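Local structure of UV damage endonuclease (Sulfolobus acidocaldarius, 3TC3) at residues A[117-129]-A[139-151]. The protein probably acts as a manganese-binding endonuclease that recognises lesions in UV-damaged DNA and nicks the strand for excision repair. Sequence-based numbering, arbitrary orientation.
Sequences RISMHPGQYVVLN and SIMELKYHADLLD
S139 OG takes part in two hydrogen bonds: it accepts the backbone N-H of V127, 2.9 Å from N to OG and nearly straight at 173°, and is also bonded to V135 O one helical turn earlier. Next to this bond V126 straddles the helix surface, CG1 against L143 CG and CG2 against E142 CG (3.8 Å), while L128 CD1 packs on I140 CG1. P122 lays its ring over one face of the H146 imidazole, with CB 4.0 Å from the ring centroid in a CH-pi contact. That imidazole is fixed at both nitrogens: ND1 donates to E142 O (2.8 Å), which lies near the plane of the H146 ring while ND1 approaches from above the carbonyl plane, and NE2 is hydrogen-bonded to S81 OG. M120 bends at chi3 (75°), bringing CE to 3.4 Å from H146 CD2 and to 3.7 Å from L149 CD2; its SD rests on L150. H121 CB points away from the helix, and its side chain lies about 6 Å from the bound manganese. The axis of segment 139-151, part of helix 133-153, runs nearly antiparallel to strand 117-120 (160°), as in the beta-alpha-beta units of a TIM barrel.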
loop_
_atom_site.group_PDB
_atom_site.type_symbol
_atom_site.label_atom_id
_atom_site.label_comp_id
_atom_site.label_asym_id
_atom_site.label_seq_id
_atom_site.Cartn_x
_atom_site.Cartn_y
_atom_site.Cartn_z
ATOM N N ARG A 117 -9.270 -7.257 2.134
ATOM C CA ARG A 117 -8.205 -6.552 2.917
ATOM C C ARG A 117 -7.775 -5.368 2.092
ATOM O O ARG A 117 -7.669 -5.485 0.882
ATOM C CB ARG A 117 -7.029 -7.488 3.081
ATOM C CG ARG A 117 -5.921 -7.061 3.986
ATOM C CD ARG A 117 -5.988 -7.727 5.292
ATOM N NE ARG A 117 -5.061 -7.168 6.271
ATOM C CZ ARG A 117 -3.933 -7.753 6.672
ATOM N NH1 ARG A 117 -3.445 -8.897 6.144
ATOM N NH2 ARG A 117 -3.315 -7.139 7.707
ATOM N N ILE A 118 -7.458 -4.272 2.773
ATOM C CA ILE A 118 -7.133 -3.003 2.046
ATOM C C ILE A 118 -5.788 -2.410 2.517
ATOM O O ILE A 118 -5.490 -2.329 3.741
ATOM C CB ILE A 118 -8.257 -1.948 2.321
ATOM C CG1 ILE A 118 -9.582 -2.374 1.620
ATOM C CG2 ILE A 118 -7.882 -0.567 1.822
ATOM C CD1 ILE A 118 -9.465 -2.575 0.089
ATOM N N SER A 119 -5.003 -1.945 1.574
ATOM C CA SER A 119 -3.830 -1.158 1.908
ATOM C C SER A 119 -3.847 0.113 1.020
ATOM O O SER A 119 -4.684 0.238 0.086
ATOM C CB SER A 119 -2.532 -1.909 1.682
ATOM O OG SER A 119 -2.387 -2.201 0.301
ATOM N N MET A 120 -3.037 1.104 1.413
ATOM C CA MET A 120 -2.783 2.269 0.576
ATOM C C MET A 120 -1.318 2.565 0.736
ATOM O O MET A 120 -0.745 2.360 1.804
ATOM C CB MET A 120 -3.580 3.515 0.981
ATOM C CG MET A 120 -5.144 3.284 0.862
ATOM S SD MET A 120 -6.029 4.868 1.206
ATOM C CE MET A 120 -5.704 5.736 -0.352
ATOM N N HIS A 121 -0.733 3.210 -0.305
ATOM C CA HIS A 121 0.710 3.618 -0.244
ATOM C C HIS A 121 0.766 5.035 -0.791
ATOM O O HIS A 121 0.699 5.267 -1.991
ATOM C CB HIS A 121 1.505 2.664 -1.163
ATOM C CG HIS A 121 2.995 2.979 -1.326
ATOM N ND1 HIS A 121 3.463 3.927 -2.138
ATOM C CD2 HIS A 121 4.114 2.296 -0.838
ATOM C CE1 HIS A 121 4.823 3.905 -2.147
ATOM N NE2 HIS A 121 5.223 2.892 -1.367
ATOM N N PRO A 122 0.976 5.986 0.071
ATOM C CA PRO A 122 1.061 7.390 -0.384
ATOM C C PRO A 122 2.236 7.689 -1.302
ATOM O O PRO A 122 2.225 8.740 -1.950
ATOM C CB PRO A 122 1.206 8.236 0.919
ATOM C CG PRO A 122 1.088 7.337 1.915
ATOM C CD PRO A 122 1.002 5.865 1.531
ATOM N N GLY A 123 3.281 6.876 -1.246
ATOM C CA GLY A 123 4.485 7.061 -2.144
ATOM C C GLY A 123 5.491 8.110 -1.698
ATOM O O GLY A 123 5.471 8.544 -0.565
ATOM N N GLN A 124 6.425 8.433 -2.604
ATOM C CA GLN A 124 7.680 9.069 -2.286
ATOM C C GLN A 124 7.551 10.427 -1.704
ATOM O O GLN A 124 8.474 10.823 -0.993
ATOM C CB GLN A 124 8.537 9.144 -3.607
ATOM C CG GLN A 124 9.393 10.406 -3.716
ATOM C CD GLN A 124 10.402 10.285 -4.795
ATOM O OE1 GLN A 124 10.068 10.460 -5.964
ATOM N NE2 GLN A 124 11.626 9.943 -4.428
ATOM N N TYR A 125 6.453 11.166 -1.904
ATOM C CA TYR A 125 6.489 12.456 -1.239
ATOM C C TYR A 125 6.131 12.457 0.250
ATOM O O TYR A 125 6.369 13.500 0.881
ATOM C CB TYR A 125 5.896 13.629 -1.980
ATOM C CG TYR A 125 6.540 13.755 -3.395
ATOM C CD1 TYR A 125 7.922 14.150 -3.588
ATOM C CD2 TYR A 125 5.798 13.380 -4.528
ATOM C CE1 TYR A 125 8.480 14.210 -4.851
ATOM C CE2 TYR A 125 6.354 13.467 -5.799
ATOM C CZ TYR A 125 7.672 13.858 -5.967
ATOM O OH TYR A 125 8.132 13.925 -7.277
ATOM N N VAL A 126 5.699 11.329 0.775
ATOM C CA VAL A 126 5.633 11.242 2.238
ATOM C C VAL A 126 7.030 10.867 2.766
ATOM O O VAL A 126 7.524 9.758 2.552
ATOM C CB VAL A 126 4.548 10.211 2.654
ATOM C CG1 VAL A 126 4.541 9.957 4.192
ATOM C CG2 VAL A 126 3.253 10.810 2.195
ATOM N N VAL A 127 7.569 11.813 3.528
ATOM C CA VAL A 127 8.930 11.606 4.116
ATOM C C VAL A 127 8.791 11.964 5.589
ATOM O O VAL A 127 9.056 13.100 6.026
ATOM C CB VAL A 127 9.998 12.528 3.448
ATOM C CG1 VAL A 127 11.347 12.051 4.020
ATOM C CG2 VAL A 127 9.936 12.377 1.907
ATOM N N LEU A 128 8.346 10.966 6.366
ATOM C CA LEU A 128 7.897 11.262 7.750
ATOM C C LEU A 128 9.115 11.664 8.575
ATOM O O LEU A 128 8.942 12.406 9.551
ATOM C CB LEU A 128 7.189 10.008 8.334
ATOM C CG LEU A 128 6.790 10.271 9.824
ATOM C CD1 LEU A 128 5.706 11.372 9.945
ATOM C CD2 LEU A 128 6.165 8.960 10.247
ATOM N N ASN A 129 10.311 11.187 8.174
ATOM C CA ASN A 129 11.522 11.488 8.958
ATOM C C ASN A 129 12.357 12.574 8.298
ATOM O O ASN A 129 13.598 12.716 8.519
ATOM C CB ASN A 129 12.369 10.227 9.097
ATOM C CG ASN A 129 13.061 9.856 7.812
ATOM O OD1 ASN A 129 12.707 10.325 6.725
ATOM N ND2 ASN A 129 14.184 9.110 7.950
ATOM N N SER A 139 3.852 15.931 4.731
ATOM C CA SER A 139 3.750 14.463 4.735
ATOM C C SER A 139 2.616 14.002 5.679
ATOM O O SER A 139 1.864 13.093 5.339
ATOM C CB SER A 139 5.074 13.846 5.224
ATOM O OG SER A 139 6.081 14.185 4.251
ATOM N N ILE A 140 2.518 14.625 6.875
ATOM C CA ILE A 140 1.431 14.291 7.816
ATOM C C ILE A 140 0.073 14.651 7.231
ATOM O O ILE A 140 -0.841 13.914 7.362
ATOM C CB ILE A 140 1.730 14.974 9.152
ATOM C CG1 ILE A 140 2.941 14.261 9.757
ATOM C CG2 ILE A 140 0.468 14.773 10.093
ATOM C CD1 ILE A 140 3.473 14.889 11.164
ATOM N N MET A 141 -0.025 15.783 6.529
ATOM C CA MET A 141 -1.265 16.146 5.793
ATOM C C MET A 141 -1.668 15.053 4.815
ATOM O O MET A 141 -2.892 14.707 4.749
ATOM C CB MET A 141 -1.209 17.540 5.114
ATOM C CG MET A 141 -1.129 18.615 6.145
ATOM S SD MET A 141 -2.519 18.743 7.378
ATOM C CE MET A 141 -2.236 17.482 8.813
ATOM N N GLU A 142 -0.681 14.513 4.070
ATOM C CA GLU A 142 -1.030 13.442 3.117
ATOM C C GLU A 142 -1.494 12.179 3.875
ATOM O O GLU A 142 -2.445 11.510 3.473
ATOM C CB GLU A 142 0.175 13.238 2.216
ATOM C CG GLU A 142 -0.063 12.234 1.087
ATOM C CD GLU A 142 -1.155 12.543 0.078
ATOM O OE1 GLU A 142 -1.823 13.603 0.084
ATOM O OE2 GLU A 142 -1.294 11.689 -0.809
ATOM N N LEU A 143 -0.776 11.864 4.956
ATOM C CA LEU A 143 -1.189 10.710 5.808
ATOM C C LEU A 143 -2.573 10.898 6.423
ATOM O O LEU A 143 -3.371 9.914 6.418
ATOM C CB LEU A 143 -0.123 10.468 6.913
ATOM C CG LEU A 143 1.172 9.891 6.377
ATOM C CD1 LEU A 143 2.225 9.979 7.509
ATOM C CD2 LEU A 143 1.043 8.503 5.764
ATOM N N LYS A 144 -2.889 12.134 6.840
ATOM C CA LYS A 144 -4.221 12.424 7.402
ATOM C C LYS A 144 -5.317 12.212 6.348
ATOM O O LYS A 144 -6.348 11.601 6.629
ATOM C CB LYS A 144 -4.228 13.889 7.842
ATOM C CG LYS A 144 -5.616 14.259 8.259
ATOM C CD LYS A 144 -5.680 15.710 8.723
ATOM C CE LYS A 144 -7.091 15.994 9.339
ATOM N NZ LYS A 144 -8.137 15.899 8.306
ATOM N N TYR A 145 -5.060 12.586 5.067
ATOM C CA TYR A 145 -6.057 12.274 4.038
ATOM C C TYR A 145 -6.275 10.765 3.857
ATOM O O TYR A 145 -7.422 10.325 3.683
ATOM C CB TYR A 145 -5.588 12.918 2.672
ATOM C CG TYR A 145 -6.025 12.177 1.415
ATOM C CD1 TYR A 145 -7.366 11.862 1.162
ATOM C CD2 TYR A 145 -5.034 11.756 0.468
ATOM C CE1 TYR A 145 -7.762 11.110 0.026
ATOM C CE2 TYR A 145 -5.428 11.088 -0.664
ATOM C CZ TYR A 145 -6.795 10.769 -0.870
ATOM O OH TYR A 145 -7.197 10.036 -1.944
ATOM N N HIS A 146 -5.191 10.000 3.916
ATOM C CA HIS A 146 -5.360 8.549 3.781
ATOM C C HIS A 146 -6.179 7.949 4.910
ATOM O O HIS A 146 -7.049 7.146 4.655
ATOM C CB HIS A 146 -3.969 7.872 3.693
ATOM C CG HIS A 146 -3.297 8.071 2.323
ATOM N ND1 HIS A 146 -2.835 9.298 1.866
ATOM C CD2 HIS A 146 -3.135 7.164 1.271
ATOM C CE1 HIS A 146 -2.364 9.123 0.577
ATOM N NE2 HIS A 146 -2.531 7.842 0.245
ATOM N N ALA A 147 -5.881 8.401 6.151
ATOM C CA ALA A 147 -6.659 7.918 7.322
ATOM C C ALA A 147 -8.086 8.409 7.173
ATOM O O ALA A 147 -9.035 7.640 7.462
ATOM C CB ALA A 147 -6.045 8.487 8.556
ATOM N N ASP A 148 -8.269 9.655 6.771
ATOM C CA ASP A 148 -9.661 10.141 6.606
ATOM C C ASP A 148 -10.426 9.280 5.575
ATOM O O ASP A 148 -11.664 9.109 5.691
ATOM C CB ASP A 148 -9.660 11.611 6.135
ATOM C CG ASP A 148 -9.284 12.602 7.249
ATOM O OD1 ASP A 148 -9.228 12.191 8.419
ATOM O OD2 ASP A 148 -9.031 13.756 6.887
ATOM N N LEU A 149 -9.745 8.940 4.457
ATOM C CA LEU A 149 -10.453 8.177 3.401
ATOM C C LEU A 149 -10.919 6.825 3.964
ATOM O O LEU A 149 -12.107 6.427 3.833
ATOM C CB LEU A 149 -9.573 8.016 2.154
ATOM C CG LEU A 149 -10.219 7.253 1.008
ATOM C CD1 LEU A 149 -11.423 8.094 0.459
ATOM C CD2 LEU A 149 -9.224 6.935 -0.056
ATOM N N LEU A 150 -10.025 6.117 4.611
ATOM C CA LEU A 150 -10.317 4.821 5.242
ATOM C C LEU A 150 -11.394 4.998 6.346
ATOM O O LEU A 150 -12.349 4.165 6.415
ATOM C CB LEU A 150 -9.017 4.234 5.784
ATOM C CG LEU A 150 -8.029 3.935 4.579
ATOM C CD1 LEU A 150 -6.682 3.502 5.197
ATOM C CD2 LEU A 150 -8.522 2.825 3.686
ATOM N N ASP A 151 -11.285 6.085 7.147
ATOM C CA ASP A 151 -12.318 6.329 8.152
ATOM C C ASP A 151 -13.664 6.543 7.501
ATOM O O ASP A 151 -14.697 6.113 8.037
ATOM C CB ASP A 151 -11.965 7.576 8.914
ATOM C CG ASP A 151 -10.944 7.403 9.995
ATOM O OD1 ASP A 151 -10.589 6.286 10.384
ATOM O OD2 ASP A 151 -10.524 8.466 10.512
#